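Local atomic coordinates of Alpha/beta hydrolase (Streptomyces albidoflavus, PDB entry 6KSU), a protein that probably cyclises nonribosomal peptides by heterochiral macrolactam formation, acting as a penicillin-binding-protein-like cyclase of the surugamide pathway. Residues Ala33-Leu38 and Thr45-Ser50; Ser333-Ile338 and Lys357-Leu362; Gly394-Gly399 and Ala459-Gly464; Glu429-Val434 and Phe449-Pro454. One frame throughout, in Å; residues are numbered along the deposited sequence.

Contact 1 of 4, residues Ala33-Leu38 and Thr45-Ser50; sequences ALFEEL and TGAQLS
Gln48 OE1 is gripped by two donors, Thr349 OG1 and Ala261 N, while the backbone carbonyl carbon of the same residue touches the ring of Phe35 obliquely. Its amide nitrogen NE2 is equally occupied, by Thr74 O and Thr77 O, so this buried side chain is fixed at both polar ends. The setting is the central antiparallel sheet of the serine beta-lactamase and penicillin-binding-protein fold, with the N-terminal helix 23-41 laid over one face. Gln48 leaves strand 46-53 on the other face; Ala47 and Leu49 turn toward the helix. The short helical and strand axes approach to 10.1 Å and run nearly antiparallel, at 159°.

On the helical side Phe35 carries the whole contact. With CG anti to the backbone N (chi1 175°), the ring is thrown down onto the strand, where Tyr60 and Thr62 of strand 56-63 touch it too. Ala47 CB comes obliquely to the far end of the ring, 3.6 Å from Phe35 CZ. The strand backbone meets that end as well: Ala47 C lies at the ring edge, in plane, 3.7 Å from Phe35 CZ. Leu49 makes a CH-pi contact over one face, displaced toward the rim: its CB stands 3.9 Å from the centroid of the Phe35 ring, 19° off the normal. The two side chains run antiparallel alongside one another, with Leu49 CD2 4.0 Å from Phe35 CB.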
# COMPACT_ATOMS: atom_id res chain seq x y z
N ALA A 33 13.03 0.75 -23.90
CA ALA A 33 12.57 -0.19 -24.91
C ALA A 33 11.79 -1.33 -24.27
O ALA A 33 10.79 -1.78 -24.84
CB ALA A 33 13.77 -0.74 -25.70
N LEU A 34 12.19 -1.76 -23.08
CA LEU A 34 11.45 -2.80 -22.38
C LEU A 34 10.08 -2.29 -21.96
O LEU A 34 9.06 -2.94 -22.22
CB LEU A 34 12.24 -3.27 -21.16
CG LEU A 34 11.64 -4.50 -20.49
CD1 LEU A 34 11.82 -5.70 -21.42
CD2 LEU A 34 12.26 -4.74 -19.14
N PHE A 35 10.04 -1.10 -21.34
CA PHE A 35 8.79 -0.48 -20.92
C PHE A 35 7.81 -0.34 -22.07
O PHE A 35 6.62 -0.65 -21.93
CB PHE A 35 9.13 0.89 -20.30
CG PHE A 35 7.94 1.73 -19.92
CD1 PHE A 35 7.09 1.34 -18.91
CD2 PHE A 35 7.71 2.95 -20.54
CE1 PHE A 35 6.02 2.16 -18.51
CE2 PHE A 35 6.64 3.77 -20.17
CZ PHE A 35 5.80 3.38 -19.17
N GLU A 36 8.29 0.10 -23.24
CA GLU A 36 7.41 0.27 -24.39
C GLU A 36 6.84 -1.07 -24.85
O GLU A 36 5.62 -1.21 -25.05
CB GLU A 36 8.17 0.94 -25.53
CG GLU A 36 7.33 1.95 -26.27
CD GLU A 36 7.00 3.13 -25.39
OE1 GLU A 36 7.85 4.04 -25.23
OE2 GLU A 36 5.88 3.13 -24.84
N GLU A 37 7.71 -2.08 -25.01
CA GLU A 37 7.23 -3.40 -25.42
C GLU A 37 6.16 -3.90 -24.46
O GLU A 37 5.11 -4.39 -24.89
CB GLU A 37 8.39 -4.41 -25.49
CG GLU A 37 9.57 -4.10 -26.45
CD GLU A 37 9.23 -3.16 -27.62
OE1 GLU A 37 8.36 -3.51 -28.45
OE2 GLU A 37 9.87 -2.09 -27.73
N LEU A 38 6.41 -3.77 -23.14
CA LEU A 38 5.50 -4.38 -22.18
C LEU A 38 4.19 -3.61 -22.04
O LEU A 38 3.15 -4.21 -21.76
CB LEU A 38 6.18 -4.52 -20.82
CG LEU A 38 7.50 -5.28 -20.84
CD1 LEU A 38 8.00 -5.55 -19.43
CD2 LEU A 38 7.32 -6.58 -21.66
N THR A 45 -3.47 1.41 -21.15
CA THR A 45 -3.89 2.67 -21.75
C THR A 45 -2.77 3.70 -21.74
O THR A 45 -2.49 4.33 -22.77
CB THR A 45 -5.12 3.25 -21.03
OG1 THR A 45 -6.16 2.26 -20.97
CG2 THR A 45 -5.65 4.45 -21.82
N GLY A 46 -2.12 3.89 -20.60
CA GLY A 46 -1.04 4.85 -20.45
C GLY A 46 -0.25 4.51 -19.21
O GLY A 46 -0.73 3.83 -18.29
N ALA A 47 1.00 4.96 -19.20
CA ALA A 47 1.87 4.57 -18.09
C ALA A 47 3.02 5.54 -17.99
O ALA A 47 3.39 6.22 -18.96
CB ALA A 47 2.37 3.12 -18.26
N GLN A 48 3.57 5.62 -16.78
CA GLN A 48 4.82 6.33 -16.54
C GLN A 48 5.74 5.40 -15.78
O GLN A 48 5.29 4.66 -14.90
CB GLN A 48 4.65 7.62 -15.73
CG GLN A 48 3.71 8.65 -16.31
CD GLN A 48 3.30 9.69 -15.27
OE1 GLN A 48 3.22 9.39 -14.08
NE2 GLN A 48 3.07 10.92 -15.72
N LEU A 49 7.01 5.41 -16.16
CA LEU A 49 8.07 4.72 -15.43
C LEU A 49 9.21 5.71 -15.24
O LEU A 49 9.67 6.33 -16.21
CB LEU A 49 8.54 3.46 -16.17
CG LEU A 49 9.74 2.71 -15.58
CD1 LEU A 49 9.36 1.88 -14.31
CD2 LEU A 49 10.37 1.82 -16.62
N SER A 50 9.61 5.90 -14.00
CA SER A 50 10.74 6.78 -13.72
C SER A 50 11.74 5.99 -12.91
O SER A 50 11.36 5.32 -11.96
CB SER A 50 10.28 8.03 -12.97
OG SER A 50 9.37 8.78 -13.76

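Contact 2 of 4, residues Ser333-Ile338 and Lys357-Leu362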
# COMPACT_ATOMS: atom_id res chain seq x y z
N SER A 333 -3.01 1.58 -11.27
CA SER A 333 -2.11 0.96 -10.32
C SER A 333 -0.90 1.86 -10.18
O SER A 333 -0.64 2.73 -11.03
CB SER A 333 -1.65 -0.44 -10.76
OG SER A 333 -1.00 -0.39 -12.02
N CYS A 334 -0.14 1.61 -9.11
CA CYS A 334 1.02 2.42 -8.79
C CYS A 334 1.98 1.62 -7.92
O CYS A 334 1.56 1.05 -6.92
CB CYS A 334 0.56 3.69 -8.08
SG CYS A 334 1.84 4.64 -7.39
N ASN A 335 3.26 1.58 -8.29
CA ASN A 335 4.27 0.81 -7.57
C ASN A 335 5.52 1.65 -7.40
O ASN A 335 5.98 2.27 -8.35
CB ASN A 335 4.67 -0.49 -8.27
CG ASN A 335 3.50 -1.39 -8.56
OD1 ASN A 335 2.85 -1.27 -9.61
ND2 ASN A 335 3.21 -2.30 -7.63
N LEU A 336 6.09 1.62 -6.19
CA LEU A 336 7.31 2.32 -5.83
C LEU A 336 8.30 1.33 -5.23
O LEU A 336 7.91 0.45 -4.44
CB LEU A 336 7.04 3.46 -4.83
CG LEU A 336 8.28 4.06 -4.15
CD1 LEU A 336 9.19 4.74 -5.17
CD2 LEU A 336 7.85 5.04 -3.10
N ARG A 337 9.58 1.48 -5.59
CA ARG A 337 10.61 0.57 -5.09
C ARG A 337 11.90 1.32 -4.90
O ARG A 337 12.33 2.06 -5.79
CB ARG A 337 10.84 -0.61 -6.05
CG ARG A 337 9.67 -1.55 -6.17
CD ARG A 337 9.43 -2.35 -4.88
NE ARG A 337 8.43 -3.40 -5.07
CZ ARG A 337 7.12 -3.19 -5.04
NH1 ARG A 337 6.63 -1.98 -4.80
NH2 ARG A 337 6.27 -4.21 -5.22
N ILE A 338 12.54 1.11 -3.74
CA ILE A 338 13.73 1.85 -3.33
C ILE A 338 14.79 0.85 -2.87
O ILE A 338 14.49 -0.04 -2.07
CB ILE A 338 13.41 2.81 -2.18
CG1 ILE A 338 12.28 3.77 -2.54
CG2 ILE A 338 14.65 3.52 -1.74
CD1 ILE A 338 11.71 4.47 -1.35
N LYS A 357 -0.24 -6.53 -14.13
CA LYS A 357 0.55 -7.49 -14.89
C LYS A 357 1.74 -6.81 -15.56
O LYS A 357 2.80 -7.43 -15.70
CB LYS A 357 -0.34 -8.23 -15.90
CG LYS A 357 0.34 -9.35 -16.67
CD LYS A 357 1.15 -10.32 -15.77
CE LYS A 357 2.57 -10.53 -16.37
NZ LYS A 357 3.60 -11.18 -15.49
N LEU A 358 1.60 -5.54 -15.92
CA LEU A 358 2.75 -4.78 -16.40
C LEU A 358 3.82 -4.65 -15.32
O LEU A 358 5.03 -4.75 -15.59
CB LEU A 358 2.31 -3.39 -16.89
CG LEU A 358 3.45 -2.50 -17.38
CD1 LEU A 358 3.87 -2.90 -18.77
CD2 LEU A 358 3.07 -1.03 -17.39
N TRP A 359 3.40 -4.39 -14.08
CA TRP A 359 4.38 -4.35 -13.00
C TRP A 359 5.09 -5.69 -12.86
O TRP A 359 6.32 -5.75 -12.78
CB TRP A 359 3.73 -3.95 -11.68
CG TRP A 359 4.69 -3.99 -10.51
CD1 TRP A 359 4.61 -4.80 -9.41
CD2 TRP A 359 5.87 -3.19 -10.34
NE1 TRP A 359 5.67 -4.55 -8.56
CE2 TRP A 359 6.45 -3.56 -9.11
CE3 TRP A 359 6.48 -2.19 -11.11
CZ2 TRP A 359 7.61 -2.97 -8.63
CZ3 TRP A 359 7.63 -1.61 -10.63
CH2 TRP A 359 8.19 -2.00 -9.39
N GLU A 360 4.31 -6.78 -12.84
CA GLU A 360 4.89 -8.12 -12.70
C GLU A 360 5.88 -8.42 -13.83
O GLU A 360 7.02 -8.81 -13.58
CB GLU A 360 3.77 -9.15 -12.63
CG GLU A 360 4.23 -10.59 -12.45
CD GLU A 360 3.06 -11.59 -12.46
OE1 GLU A 360 1.89 -11.17 -12.30
OE2 GLU A 360 3.33 -12.80 -12.64
N ALA A 361 5.46 -8.19 -15.07
CA ALA A 361 6.35 -8.43 -16.21
C ALA A 361 7.58 -7.53 -16.16
O ALA A 361 8.68 -7.95 -16.53
CB ALA A 361 5.58 -8.23 -17.52
N LEU A 362 7.41 -6.29 -15.70
CA LEU A 362 8.55 -5.40 -15.50
C LEU A 362 9.52 -5.96 -14.47
O LEU A 362 10.74 -5.90 -14.64
CB LEU A 362 8.04 -4.02 -15.08
CG LEU A 362 8.59 -2.72 -15.68
CD1 LEU A 362 8.95 -2.88 -17.14
CD2 LEU A 362 7.52 -1.66 -15.52
O HOH W 1 6.18 -6.76 -6.42
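Helix 355-365 lies on the central sheet of the penicillin-binding-protein-like domain, and it reaches strand 332-339 through a single large side chain, Trp359, laid flat on Asn335. The carboxamide and the indole are stacked, their planes only 5° apart. Asn335 ND2 sits over the ring face, 3.4 Å from Trp359 CD1, and Asn335 OD1 is 3.4 Å from Trp359 CG. The root of the same side chain adds a CH-pi contact: Asn335 CB is 3.5 Å from the centroid of the six-membered ring of Trp359, almost on its normal. Turning Trp359 CG anti to the backbone N (chi1 176°) extends the indole from the helix across strand 344-350, where it also touches Leu346 and Leu348. Strands 332-339 and 344-350 form an antiparallel hairpin, and the chain then turns into this C-terminal helix of the domain, so Trp359 folds back over both strands that precede it.

Arg337 lies beside the benzo edge. Its chain bends at chi2, bringing Arg337 CG to 3.5 Å from Trp359 CZ2 and swinging the guanidinium round until CZ2 stands over its centre; the two planes are 71° apart. One water accepts from Arg337 NH2 at 2.8 Å and from Trp359 NE1 at 3.1 Å, tying together two donors that cannot bond to each other. Arg337 NH1 gives a fairly straight bond of 2.8 Å to Leu336 O, from above the carbonyl plane. Asp326 OD1 accepts from Asn335 ND2 and forms a salt bridge with Arg337 NH1, one carboxylate oxygen shared by the two side chains touching the indole.

Contact 3 of 4, residues Gly394-Gly399 and Ala459-Gly464; sequences GTYANG and ALLQYG
Tyr396 and Leu461 meet although their strands are not neighbours: strand 466-470 runs between strands 394-398 and 458-463, and the two side chains touch across it. The CA atoms of the pair are 7.2 Å apart, too far for backbone pairing, so the link is mainly one aromatic ring against one branched aliphatic chain. Tyr396 CG lies anti to the carbonyl carbon (chi1 -59°), which tips the ring toward strand 458-463. Its CD1 comes to 3.9 Å from Leu461 CB and 4.0 Å from Leu461 N. Leu461 crosses the tyrosine at about a right angle and places CD1 over one ring face, 4.3 Å above the plane and offset toward the rim. Further out along the ring, Tyr396 CE1 approaches Leu460 C obliquely at 4.4 Å, a loose contact.

Strand 458-463 enters through a classic beta bulge, Ala459 and Leu460 both facing Val450. The two bulge residues turn their CB atoms away from strand 394-398, and Leu461 is the first to turn toward it, inside the closed eight-stranded barrel, an up-and-down barrel that resembles those of lipocalins. Leu460, on the outside, packs on Phe166, and Asn398 OD1 accepts from Asp140 N, two links to the penicillin-binding-protein-like domain.

The tyrosine hydroxyl is hydrogen-bonded to His392 O, just before the strand. With that polar atom satisfied locally, what Tyr396 offers Leu461 is chiefly hydrocarbon surface, and the contact depends on shape and burial in the barrel interior rather than on directed bonds.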
# COMPACT_ATOMS: atom_id res chain seq x y z
N GLY A 394 -15.02 -21.63 13.93
CA GLY A 394 -15.39 -20.34 14.45
C GLY A 394 -15.54 -19.33 13.33
O GLY A 394 -15.34 -19.63 12.15
N THR A 395 -15.94 -18.12 13.72
CA THR A 395 -16.13 -16.99 12.83
C THR A 395 -14.97 -16.02 13.02
O THR A 395 -14.64 -15.67 14.15
CB THR A 395 -17.46 -16.30 13.13
OG1 THR A 395 -18.54 -17.22 12.96
CG2 THR A 395 -17.67 -15.13 12.18
N TYR A 396 -14.35 -15.60 11.93
CA TYR A 396 -13.24 -14.66 12.02
C TYR A 396 -13.63 -13.37 11.31
O TYR A 396 -14.33 -13.40 10.30
CB TYR A 396 -11.94 -15.23 11.44
CG TYR A 396 -11.49 -16.51 12.12
CD1 TYR A 396 -10.37 -16.53 12.93
CD2 TYR A 396 -12.19 -17.71 11.93
CE1 TYR A 396 -9.94 -17.69 13.55
CE2 TYR A 396 -11.77 -18.88 12.55
CZ TYR A 396 -10.65 -18.86 13.36
OH TYR A 396 -10.22 -20.01 13.98
N ALA A 397 -13.17 -12.24 11.83
CA ALA A 397 -13.67 -10.99 11.29
C ALA A 397 -12.60 -9.92 11.30
O ALA A 397 -11.75 -9.85 12.20
CB ALA A 397 -14.90 -10.48 12.04
N ASN A 398 -12.66 -9.08 10.27
CA ASN A 398 -11.97 -7.80 10.20
C ASN A 398 -13.02 -6.78 9.76
O ASN A 398 -13.27 -6.62 8.56
CB ASN A 398 -10.79 -7.85 9.24
CG ASN A 398 -9.93 -6.58 9.30
OD1 ASN A 398 -10.46 -5.48 9.18
ND2 ASN A 398 -8.62 -6.75 9.47
N GLY A 399 -13.62 -6.10 10.74
CA GLY A 399 -14.63 -5.09 10.46
C GLY A 399 -15.87 -5.72 9.85
O GLY A 399 -16.52 -6.57 10.46
N ALA A 459 -6.27 -17.67 17.74
CA ALA A 459 -6.87 -16.36 17.95
C ALA A 459 -6.95 -15.52 16.67
O ALA A 459 -7.83 -14.65 16.57
CB ALA A 459 -6.09 -15.58 19.02
N LEU A 460 -6.07 -15.76 15.71
CA LEU A 460 -6.04 -14.97 14.48
C LEU A 460 -5.90 -15.86 13.26
O LEU A 460 -5.20 -16.88 13.28
CB LEU A 460 -4.88 -13.97 14.47
CG LEU A 460 -5.11 -12.76 15.35
CD1 LEU A 460 -4.00 -11.75 15.08
CD2 LEU A 460 -6.49 -12.20 15.05
N LEU A 461 -6.57 -15.44 12.19
CA LEU A 461 -6.29 -15.88 10.84
C LEU A 461 -5.76 -14.67 10.07
O LEU A 461 -6.37 -13.60 10.09
CB LEU A 461 -7.59 -16.42 10.22
CG LEU A 461 -7.82 -16.89 8.79
CD1 LEU A 461 -9.09 -17.76 8.77
CD2 LEU A 461 -7.90 -15.74 7.75
N GLN A 462 -4.60 -14.82 9.42
CA GLN A 462 -4.16 -13.75 8.53
C GLN A 462 -3.77 -14.28 7.16
O GLN A 462 -3.24 -15.39 7.02
CB GLN A 462 -3.02 -12.89 9.17
CG GLN A 462 -1.72 -13.57 9.45
CD GLN A 462 -0.74 -12.66 10.18
OE1 GLN A 462 0.40 -13.03 10.39
NE2 GLN A 462 -1.19 -11.46 10.59
N TYR A 463 -4.07 -13.46 6.14
CA TYR A 463 -3.79 -13.68 4.72
C TYR A 463 -3.90 -12.34 4.01
O TYR A 463 -4.68 -11.47 4.42
CB TYR A 463 -4.76 -14.68 4.08
CG TYR A 463 -6.16 -14.13 3.78
CD1 TYR A 463 -6.50 -13.72 2.48
CD2 TYR A 463 -7.13 -14.04 4.77
CE1 TYR A 463 -7.78 -13.24 2.19
CE2 TYR A 463 -8.41 -13.54 4.50
CZ TYR A 463 -8.73 -13.14 3.19
OH TYR A 463 -9.98 -12.65 2.87
N GLY A 464 -3.17 -12.20 2.90
CA GLY A 464 -3.12 -10.92 2.20
C GLY A 464 -2.74 -9.75 3.12
O GLY A 464 -3.17 -8.62 2.91

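Contact 4 of 4, residues Glu429-Val434 and Phe449-Pro454; sequences EDDLFV and FVREHP
The salt bridge between Asp431 and Arg451 is side-on and two-pronged. Arg451 NE reaches Asp431 OD1 at 3.2 Å and Arg451 NH2 reaches Asp431 OD2 at 3.0 Å, each oxygen being met on its syn side. The carboxylate and guanidinium planes are twisted 42° apart, and each oxygen lies tilted out of the guanidinium plane. The remaining nitrogen, NH1, bonds Gly456 O, which helps fix the rotation of the guanidinium. Water extends the polar group: one molecule donates to Asp431 OD1 and accepts from Arg451 N at 2.8 Å, joining the carboxylate to the strand backbone.

One backbone bond crosses directly, from Phe449 N to Asp431 O, 2.8 Å long and fairly straight.

Apolar contact lies deeper, between Phe433 and Phe449. Their rings pair obliquely, planes at 48° and centroids 5.0 Å apart. Phe433 CD1 comes to 3.4 Å from Phe449 CE2, and Phe433 CE1 lies over one face of Phe449, near the rim. A chi1 of 73°, CG between the backbone N and the carbonyl carbon, brings the Phe433 ring against Phe449. His392 meets Phe449 edge-to-face, while Phe433 also packs on Leu461.

Asp430 and Asp431 are the central residues of a type I' turn between strands 420-427 and 432-437. The contact is the open end of the beta hairpin 432-437 and 445-451, consecutive strands of the up-and-down barrel, phenylalanines inside and the ion pair at the mouth.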
# COMPACT_ATOMS: atom_id res chain seq x y z
N GLU A 429 1.75 -27.38 8.36
CA GLU A 429 2.67 -27.12 9.46
C GLU A 429 3.00 -25.63 9.55
O GLU A 429 2.77 -24.86 8.61
CB GLU A 429 3.95 -27.95 9.30
CG GLU A 429 3.78 -29.41 9.77
CD GLU A 429 5.04 -30.25 9.65
OE1 GLU A 429 6.05 -29.92 10.31
OE2 GLU A 429 5.03 -31.25 8.89
N ASP A 430 3.53 -25.23 10.70
CA ASP A 430 3.82 -23.83 11.01
C ASP A 430 2.55 -22.98 11.00
O ASP A 430 2.61 -21.76 10.79
CB ASP A 430 4.87 -23.25 10.07
CG ASP A 430 6.22 -23.96 10.18
OD1 ASP A 430 6.63 -24.30 11.31
OD2 ASP A 430 6.86 -24.18 9.12
N ASP A 431 1.40 -23.61 11.25
CA ASP A 431 0.09 -22.96 11.29
C ASP A 431 -0.28 -22.35 9.93
O ASP A 431 -1.08 -21.42 9.86
CB ASP A 431 0.01 -21.88 12.39
CG ASP A 431 -0.27 -22.46 13.80
OD1 ASP A 431 0.04 -21.76 14.80
OD2 ASP A 431 -0.79 -23.59 13.93
N LEU A 432 0.27 -22.87 8.84
CA LEU A 432 -0.15 -22.44 7.52
C LEU A 432 -1.46 -23.10 7.11
O LEU A 432 -1.87 -24.12 7.67
CB LEU A 432 0.93 -22.76 6.49
CG LEU A 432 2.05 -21.73 6.34
CD1 LEU A 432 3.40 -22.41 6.08
CD2 LEU A 432 1.69 -20.77 5.23
N PHE A 433 -2.11 -22.52 6.11
CA PHE A 433 -3.29 -23.13 5.54
C PHE A 433 -3.46 -22.66 4.11
O PHE A 433 -3.12 -21.52 3.76
CB PHE A 433 -4.56 -22.82 6.32
CG PHE A 433 -5.07 -21.41 6.14
CD1 PHE A 433 -4.85 -20.45 7.12
CD2 PHE A 433 -5.79 -21.04 5.00
CE1 PHE A 433 -5.34 -19.18 6.98
CE2 PHE A 433 -6.26 -19.75 4.85
CZ PHE A 433 -6.04 -18.82 5.83
N VAL A 434 -4.03 -23.54 3.30
CA VAL A 434 -4.44 -23.22 1.94
C VAL A 434 -5.92 -23.54 1.81
O VAL A 434 -6.36 -24.64 2.20
CB VAL A 434 -3.60 -24.01 0.93
CG1 VAL A 434 -4.16 -23.84 -0.49
CG2 VAL A 434 -2.16 -23.58 1.01
N PHE A 449 -2.72 -19.23 10.65
CA PHE A 449 -3.29 -18.96 11.96
C PHE A 449 -2.23 -18.43 12.90
O PHE A 449 -1.04 -18.74 12.78
CB PHE A 449 -3.93 -20.23 12.53
CG PHE A 449 -5.04 -20.74 11.69
CD1 PHE A 449 -6.31 -20.21 11.82
CD2 PHE A 449 -4.80 -21.67 10.70
CE1 PHE A 449 -7.33 -20.65 11.01
CE2 PHE A 449 -5.82 -22.11 9.89
CZ PHE A 449 -7.08 -21.60 10.04
N VAL A 450 -2.67 -17.61 13.84
CA VAL A 450 -1.79 -17.00 14.83
C VAL A 450 -2.40 -17.23 16.21
O VAL A 450 -3.61 -17.03 16.40
CB VAL A 450 -1.58 -15.50 14.55
CG1 VAL A 450 -0.64 -14.88 15.59
CG2 VAL A 450 -1.03 -15.33 13.15
N ARG A 451 -1.57 -17.66 17.15
CA ARG A 451 -1.93 -17.81 18.56
C ARG A 451 -1.28 -16.69 19.36
O ARG A 451 -0.21 -16.19 19.00
CB ARG A 451 -1.44 -19.16 19.11
CG ARG A 451 -2.02 -20.39 18.40
CD ARG A 451 -1.23 -21.67 18.69
NE ARG A 451 -1.33 -22.61 17.58
CZ ARG A 451 -2.34 -23.46 17.42
NH1 ARG A 451 -3.32 -23.47 18.31
NH2 ARG A 451 -2.37 -24.29 16.37
N GLU A 452 -1.94 -16.32 20.46
CA GLU A 452 -1.34 -15.39 21.41
C GLU A 452 -0.27 -16.06 22.26
O GLU A 452 0.66 -15.38 22.70
CB GLU A 452 -2.40 -14.76 22.31
CG GLU A 452 -3.44 -14.00 21.53
CD GLU A 452 -4.41 -13.22 22.40
OE1 GLU A 452 -3.95 -12.46 23.28
OE2 GLU A 452 -5.64 -13.36 22.18
N HIS A 453 -0.38 -17.36 22.50
CA HIS A 453 0.58 -18.08 23.29
C HIS A 453 0.77 -19.48 22.71
O HIS A 453 -0.20 -20.08 22.25
CB HIS A 453 0.13 -18.17 24.75
CG HIS A 453 1.11 -18.84 25.66
ND1 HIS A 453 1.27 -20.21 25.70
CD2 HIS A 453 1.98 -18.34 26.58
CE1 HIS A 453 2.20 -20.52 26.57
NE2 HIS A 453 2.65 -19.41 27.13
N PRO A 454 2.01 -20.00 22.71
CA PRO A 454 2.28 -21.36 22.22
C PRO A 454 1.31 -22.46 22.65
O PRO A 454 1.09 -23.42 21.90
CB PRO A 454 3.68 -21.65 22.78
CG PRO A 454 4.30 -20.33 23.00
CD PRO A 454 3.21 -19.34 23.26
O HOH W 2 0.74 -18.95 16.11

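Overall arrangement
Contacts 1 and 2 belong to the penicillin-binding-protein-like domain; contacts 3 and 4 belong to the barrel, and contacts 1 and 3 have centres about 38 Å apart. The first two are buried and place two helices on one sheet. They also touch, Leu38 packing on Leu358 and Leu362, so the two helices are in contact. Contact 1 is purely apolar between its segments, whereas contact 2 adds a stacked amide, a guanidinium and a water. In the barrel, contact 4 is nested inside the loop closed by contact 3, and strands 445-451 and 458-463 pair beside each other. Contact 3 is interior and apolar; contact 4, partly buried, runs from aromatic packing inside to an ion pair near the surface.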